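Local coordinates for protein RNA 2',3'-cyclic phosphodiesterase (Deinococcus radiodurans, PDB 5H7E) that belongs to the LigT-like branch of the 2H phosphoesterase clan, with two LigT-like family regions following one another in a single chain, at residues L8-R13 against S46-V51; R13-I18 against Q147-P152. All blocks are in the same frame, centred on the assembly; numbering follows the deposited sequence.

Contact 1. Residues L8-R13 against S46-V51; sequences LFYALR and SYLPAV. With SO4 (sulfate ion), chain E.
In Leu8, chi1 of -57° sets CG anti to the carbonyl carbon and the side chain leans against Val51, while in Leu48 a chi2 of 76° turns CD1 to the ring of Tyr10. Leu8, Tyr10 and Leu48 share one face of an antiparallel strand pair, 8-13 against 46-48, in the antiparallel sheet of the LigT-like 2H phosphoesterase fold. Leu8 and Leu48 form a hydrogen-bonded pair with both bonds made, Leu8 N to Leu48 O at 2.9 Å and Leu48 N to Leu8 O at 2.8 Å. Two residues along, Tyr10 N donates to Ser46 O over 3.0 Å, and the same oxygen receives a CA-H contact from Phe9 CA at 3.2 Å. The chain turns at Pro49, and Val51, beyond that corner, comes to lie across the end of Leu8 at about a right angle; Leu8 CD1 touches Val51 CB at 3.9 Å and lies close to both of its methyls. Leu48 CD1 meets Tyr10 CD2 at 4.0 Å. Helix 56-67 covers this face: Leu59 touches Leu8, Leu48 and Val51, and its carbonyl oxygen is hydrogen-bonded to Tyr10 OH. Asp121 is hydrogen-bonded to Ser46 OG through OD2 and to Tyr47 N through OD1. Phe9 and Tyr47 form the non-hydrogen-bonded pair on the other face, where the Phe9 ring leads away to stack with Tyr157. The backbone nitrogen of Pro49 sits over the centre of one face of the Tyr47 ring, whose edge faces Phe9 CB, with Tyr47 CD1 4.2 Å from that carbon and 3.6 Å from Leu8 O.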
loop_
_atom_site.group_PDB
_atom_site.type_symbol
_atom_site.label_atom_id
_atom_site.label_comp_id
_atom_site.label_asym_id
_atom_site.label_seq_id
_atom_site.Cartn_x
_atom_site.Cartn_y
_atom_site.Cartn_z
ATOM N N LEU A 8 10.966 4.387 2.266
ATOM C CA LEU A 8 9.847 4.390 3.187
ATOM C C LEU A 8 8.561 4.388 2.382
ATOM O O LEU A 8 8.534 4.770 1.212
ATOM C CB LEU A 8 9.811 5.613 4.097
ATOM C CG LEU A 8 11.090 5.804 4.924
ATOM C CD1 LEU A 8 10.949 7.095 5.758
ATOM C CD2 LEU A 8 11.349 4.625 5.864
ATOM N N PHE A 9 7.475 3.941 3.017
ATOM C CA PHE A 9 6.185 4.125 2.362
ATOM C C PHE A 9 5.101 4.156 3.418
ATOM O O PHE A 9 5.263 3.602 4.497
ATOM C CB PHE A 9 5.884 3.045 1.283
ATOM C CG PHE A 9 5.889 1.629 1.796
ATOM C CD1 PHE A 9 7.091 0.923 1.933
ATOM C CD2 PHE A 9 4.675 0.992 2.067
ATOM C CE1 PHE A 9 7.094 -0.402 2.369
ATOM C CE2 PHE A 9 4.666 -0.331 2.497
ATOM C CZ PHE A 9 5.848 -1.042 2.647
ATOM N N TYR A 10 4.040 4.914 3.130
ATOM C CA TYR A 10 2.858 4.948 3.986
ATOM C C TYR A 10 1.843 3.979 3.418
ATOM O O TYR A 10 1.652 3.955 2.200
ATOM C CB TYR A 10 2.235 6.318 3.974
ATOM C CG TYR A 10 2.968 7.434 4.724
ATOM C CD1 TYR A 10 2.729 7.678 6.057
ATOM C CD2 TYR A 10 3.821 8.263 4.031
ATOM C CE1 TYR A 10 3.353 8.793 6.730
ATOM C CE2 TYR A 10 4.443 9.328 4.658
ATOM C CZ TYR A 10 4.171 9.599 5.973
ATOM O OH TYR A 10 4.801 10.715 6.516
ATOM N N ALA A 11 1.282 3.143 4.281
ATOM C CA ALA A 11 0.331 2.160 3.744
ATOM C C ALA A 11 -0.660 1.811 4.836
ATOM O O ALA A 11 -0.402 1.987 6.028
ATOM C CB ALA A 11 1.059 0.896 3.281
ATOM N N LEU A 12 -1.775 1.201 4.420
ATOM C CA LEU A 12 -2.648 0.472 5.354
ATOM C C LEU A 12 -2.254 -1.003 5.387
ATOM O O LEU A 12 -2.086 -1.641 4.337
ATOM C CB LEU A 12 -4.127 0.566 4.926
ATOM C CG LEU A 12 -4.630 1.979 4.621
ATOM C CD1 LEU A 12 -6.155 1.863 4.239
ATOM C CD2 LEU A 12 -4.518 2.825 5.880
ATOM N N ARG A 13 -2.090 -1.530 6.595
ATOM C CA ARG A 13 -1.919 -2.951 6.811
ATOM C C ARG A 13 -3.203 -3.673 6.429
ATOM O O ARG A 13 -4.287 -3.095 6.459
ATOM C CB ARG A 13 -1.608 -3.167 8.286
ATOM C CG ARG A 13 -1.538 -4.531 8.696
ATOM C CD ARG A 13 -1.527 -4.626 10.240
ATOM N NE ARG A 13 -1.546 -6.039 10.513
ATOM C CZ ARG A 13 -2.620 -6.733 10.851
ATOM N NH1 ARG A 13 -3.790 -6.137 11.062
ATOM N NH2 ARG A 13 -2.491 -8.034 11.038
ATOM N N SER A 46 1.749 6.288 -0.436
ATOM C CA SER A 46 2.821 7.032 -1.057
ATOM C C SER A 46 4.118 6.278 -0.814
ATOM O O SER A 46 4.326 5.696 0.258
ATOM C CB SER A 46 2.946 8.441 -0.446
ATOM O OG SER A 46 3.911 9.172 -1.217
ATOM N N TYR A 47 4.986 6.287 -1.817
ATOM C CA TYR A 47 6.286 5.626 -1.740
ATOM C C TYR A 47 7.381 6.676 -1.821
ATOM O O TYR A 47 7.362 7.521 -2.710
ATOM C CB TYR A 47 6.400 4.601 -2.882
ATOM C CG TYR A 47 7.768 4.042 -3.055
ATOM C CD1 TYR A 47 8.371 3.333 -2.055
ATOM C CD2 TYR A 47 8.468 4.249 -4.241
ATOM C CE1 TYR A 47 9.650 2.845 -2.203
ATOM C CE2 TYR A 47 9.747 3.734 -4.407
ATOM C CZ TYR A 47 10.323 3.064 -3.388
ATOM O OH TYR A 47 11.611 2.554 -3.567
ATOM N N LEU A 48 8.334 6.593 -0.895
ATOM C CA LEU A 48 9.404 7.579 -0.709
ATOM C C LEU A 48 10.733 6.859 -0.845
ATOM O O LEU A 48 11.243 6.271 0.129
ATOM C CB LEU A 48 9.277 8.220 0.681
ATOM C CG LEU A 48 7.974 9.001 0.986
ATOM C CD1 LEU A 48 6.775 8.126 1.265
ATOM C CD2 LEU A 48 8.196 9.843 2.223
ATOM N N PRO A 49 11.353 6.912 -2.012
ATOM C CA PRO A 49 12.486 6.006 -2.278
ATOM C C PRO A 49 13.756 6.331 -1.533
ATOM O O PRO A 49 14.629 5.457 -1.416
ATOM C CB PRO A 49 12.694 6.147 -3.791
ATOM C CG PRO A 49 12.058 7.474 -4.139
ATOM C CD PRO A 49 10.898 7.628 -3.216
ATOM N N ALA A 50 13.959 7.590 -1.078
ATOM C CA ALA A 50 15.303 7.942 -0.585
ATOM C C ALA A 50 15.163 9.055 0.466
ATOM O O ALA A 50 15.451 10.227 0.211
ATOM C CB ALA A 50 16.247 8.363 -1.737
ATOM N N VAL A 51 14.734 8.696 1.670
ATOM C CA VAL A 51 14.477 9.677 2.724
ATOM C C VAL A 51 15.705 9.767 3.620
ATOM O O VAL A 51 16.097 8.750 4.209
ATOM C CB VAL A 51 13.245 9.303 3.542
ATOM C CG1 VAL A 51 12.997 10.367 4.563
ATOM C CG2 VAL A 51 12.014 9.119 2.609
HETATM S S SO4 E . -5.110 -9.185 12.421
HETATM O O1 SO4 E . -5.355 -7.737 12.561
HETATM O O2 SO4 E . -4.432 -9.515 11.189
HETATM O O3 SO4 E . -4.201 -9.584 13.490
HETATM O O4 SO4 E . -6.356 -9.938 12.566
#

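Contact 2. Residues R13-I18 against Q147-P152; sequences RVPADI and QSWTAP. With SO4 (sulfate ion), chain E.
Pro15 occupies the N-cap position of helix 16-26, and from there the chain passes over Trp149 of strand 148-160 without pairing with it; even Ile18 CA and Gln147 CA remain 7.0 Å apart. The contact therefore rests on side chains, with the indole of Trp149 at its centre. A chi1 of 75° places its CG between the backbone N and the carbonyl carbon, and the ring lies beneath the turn into the helix. Pro15 CD makes a CH-pi contact over the five-membered ring, 3.4 Å from its centroid and 9° off the normal, a nearly vertical approach. Val14 CA lies over the same face of the indole, and Val14 CG2 adds a looser touch at CH2. Ile18 crosses the indole at about a right angle, its CG1 3.6 Å from Trp149 CE3, while its CD1 runs on to Gln147 CB at 3.6 Å, the two side chains running alongside in opposite senses. The indole N-H is satisfied by water: Trp149 NE1 donates to a water in the ring plane at 3.0 Å, and that water donates in turn to Arg13 O at 2.6 Å. Arg13, extended from CG to NE, reaches a sulfate ion, probably from the crystallisation liquor, with both terminal nitrogens, NH1 bonding O1 and NH2 bonding O2, the latter at a suspiciously short distance. Ala16 N also donates to sulfate O2, at 2.8 Å, consistent with the attraction of an anion to a helix N-terminus. Beyond these segments, strand 73-83 runs antiparallel to 148-160, Val75 bonding Trp149 and Leu77 bonding Gln147 just ahead of the strand, Pro21 of helix 16-26 touches Gln147, and Ile128 of strand 127-132 packs against both Val14 and Trp149.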
loop_
_atom_site.group_PDB
_atom_site.type_symbol
_atom_site.label_atom_id
_atom_site.label_comp_id
_atom_site.label_asym_id
_atom_site.label_seq_id
_atom_site.Cartn_x
_atom_site.Cartn_y
_atom_site.Cartn_z
ATOM N N ARG A 13 -2.090 -1.530 6.595
ATOM C CA ARG A 13 -1.919 -2.951 6.811
ATOM C C ARG A 13 -3.203 -3.673 6.429
ATOM O O ARG A 13 -4.287 -3.095 6.459
ATOM C CB ARG A 13 -1.608 -3.167 8.286
ATOM C CG ARG A 13 -1.538 -4.531 8.696
ATOM C CD ARG A 13 -1.527 -4.626 10.240
ATOM N NE ARG A 13 -1.546 -6.039 10.513
ATOM C CZ ARG A 13 -2.620 -6.733 10.851
ATOM N NH1 ARG A 13 -3.790 -6.137 11.062
ATOM N NH2 ARG A 13 -2.491 -8.034 11.038
ATOM N N VAL A 14 -3.069 -4.933 6.029
ATOM C CA VAL A 14 -4.219 -5.750 5.635
ATOM C C VAL A 14 -4.324 -6.879 6.649
ATOM O O VAL A 14 -3.333 -7.618 6.844
ATOM C CB VAL A 14 -4.023 -6.304 4.219
ATOM C CG1 VAL A 14 -5.229 -7.131 3.805
ATOM C CG2 VAL A 14 -3.896 -5.106 3.256
ATOM N N PRO A 15 -5.455 -7.059 7.333
ATOM C CA PRO A 15 -5.543 -8.034 8.409
ATOM C C PRO A 15 -5.776 -9.450 7.895
ATOM O O PRO A 15 -6.053 -9.682 6.720
ATOM C CB PRO A 15 -6.746 -7.562 9.243
ATOM C CG PRO A 15 -7.636 -6.837 8.166
ATOM C CD PRO A 15 -6.650 -6.195 7.214
ATOM N N ALA A 16 -5.649 -10.354 8.836
ATOM C CA ALA A 16 -5.647 -11.786 8.517
ATOM C C ALA A 16 -6.917 -12.217 7.815
ATOM O O ALA A 16 -6.896 -13.126 6.975
ATOM C CB ALA A 16 -5.493 -12.594 9.789
ATOM N N ASP A 17 -8.059 -11.630 8.191
ATOM C CA ASP A 17 -9.284 -12.101 7.553
ATOM C C ASP A 17 -9.404 -11.659 6.126
ATOM O O ASP A 17 -10.315 -12.143 5.418
ATOM C CB ASP A 17 -10.538 -11.587 8.302
ATOM C CG ASP A 17 -10.664 -12.167 9.687
ATOM O OD1 ASP A 17 -9.996 -13.164 10.049
ATOM O OD2 ASP A 17 -11.483 -11.644 10.502
ATOM N N ILE A 18 -8.519 -10.768 5.687
ATOM C CA ILE A 18 -8.488 -10.321 4.295
ATOM C C ILE A 18 -7.339 -10.970 3.542
ATOM O O ILE A 18 -7.505 -11.374 2.394
ATOM C CB ILE A 18 -8.391 -8.777 4.234
ATOM C CG1 ILE A 18 -9.560 -8.108 4.972
ATOM C CG2 ILE A 18 -8.293 -8.299 2.770
ATOM C CD1 ILE A 18 -10.952 -8.368 4.302
ATOM N N GLN A 147 -15.378 -8.908 0.774
ATOM C CA GLN A 147 -14.939 -8.724 2.142
ATOM C C GLN A 147 -14.522 -7.277 2.386
ATOM O O GLN A 147 -14.228 -6.517 1.462
ATOM C CB GLN A 147 -13.759 -9.615 2.454
ATOM C CG GLN A 147 -14.049 -11.140 2.330
ATOM C CD GLN A 147 -13.781 -11.704 0.915
ATOM O OE1 GLN A 147 -13.717 -10.981 -0.053
ATOM N NE2 GLN A 147 -13.631 -13.009 0.826
ATOM N N SER A 148 -14.576 -6.907 3.655
ATOM C CA SER A 148 -14.163 -5.561 4.033
ATOM C C SER A 148 -13.518 -5.638 5.403
ATOM O O SER A 148 -13.668 -6.637 6.135
ATOM C CB SER A 148 -15.355 -4.607 4.081
ATOM O OG SER A 148 -16.294 -5.059 5.024
ATOM N N TRP A 149 -12.812 -4.550 5.779
ATOM C CA TRP A 149 -12.280 -4.494 7.139
ATOM C C TRP A 149 -12.226 -3.050 7.598
ATOM O O TRP A 149 -12.265 -2.133 6.789
ATOM C CB TRP A 149 -10.869 -5.077 7.276
ATOM C CG TRP A 149 -9.725 -4.229 6.748
ATOM C CD1 TRP A 149 -8.833 -3.542 7.543
ATOM C CD2 TRP A 149 -9.233 -4.117 5.401
ATOM N NE1 TRP A 149 -7.871 -2.971 6.764
ATOM C CE2 TRP A 149 -8.074 -3.309 5.462
ATOM C CE3 TRP A 149 -9.653 -4.607 4.134
ATOM C CZ2 TRP A 149 -7.328 -2.976 4.316
ATOM C CZ3 TRP A 149 -8.900 -4.269 3.003
ATOM C CH2 TRP A 149 -7.727 -3.479 3.116
ATOM N N THR A 150 -12.035 -2.869 8.894
ATOM C CA THR A 150 -11.889 -1.534 9.480
ATOM C C THR A 150 -10.434 -1.300 9.820
ATOM O O THR A 150 -9.836 -2.067 10.596
ATOM C CB THR A 150 -12.756 -1.401 10.729
ATOM O OG1 THR A 150 -14.124 -1.530 10.357
ATOM C CG2 THR A 150 -12.581 -0.005 11.336
ATOM N N ALA A 151 -9.837 -0.303 9.166
ATOM C CA ALA A 151 -8.422 0.016 9.358
ATOM C C ALA A 151 -8.256 0.991 10.500
ATOM O O ALA A 151 -8.734 2.123 10.392
ATOM C CB ALA A 151 -7.866 0.606 8.089
ATOM N N PRO A 152 -7.585 0.623 11.600
ATOM C CA PRO A 152 -7.488 1.534 12.745
ATOM C C PRO A 152 -6.433 2.610 12.599
ATOM O O PRO A 152 -6.475 3.559 13.395
ATOM C CB PRO A 152 -7.179 0.592 13.912
ATOM C CG PRO A 152 -6.541 -0.558 13.323
ATOM C CD PRO A 152 -7.060 -0.718 11.904
HETATM S S SO4 E . -5.110 -9.185 12.421
HETATM O O1 SO4 E . -5.355 -7.737 12.561
HETATM O O2 SO4 E . -4.432 -9.515 11.189
HETATM O O3 SO4 E . -4.201 -9.584 13.490
HETATM O O4 SO4 E . -6.356 -9.938 12.566
HETATM O O HOH W 1 -5.577 -1.946 8.447
#

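In the fold
The two contacts follow one continuous run of chain, strand 6-13 into helix 16-26, and share Arg13 in sequence, though it touches nothing across contact 1; their centres are about 19 Å apart. Contact 1 is buried and lies nearer the middle of the protein; it joins neighbouring strands by backbone hydrogen bonds, with aliphatic and aromatic side chains on the two faces. Contact 2 is only partly buried and sets a helix start on strand 148-160, trading backbone pairing for an indole platform and a bridging water, with a sulfate ion bound beside it. Since 148-160 also pairs with 6-13, both contacts belong to the same antiparallel sheet, one within it and the other upon it.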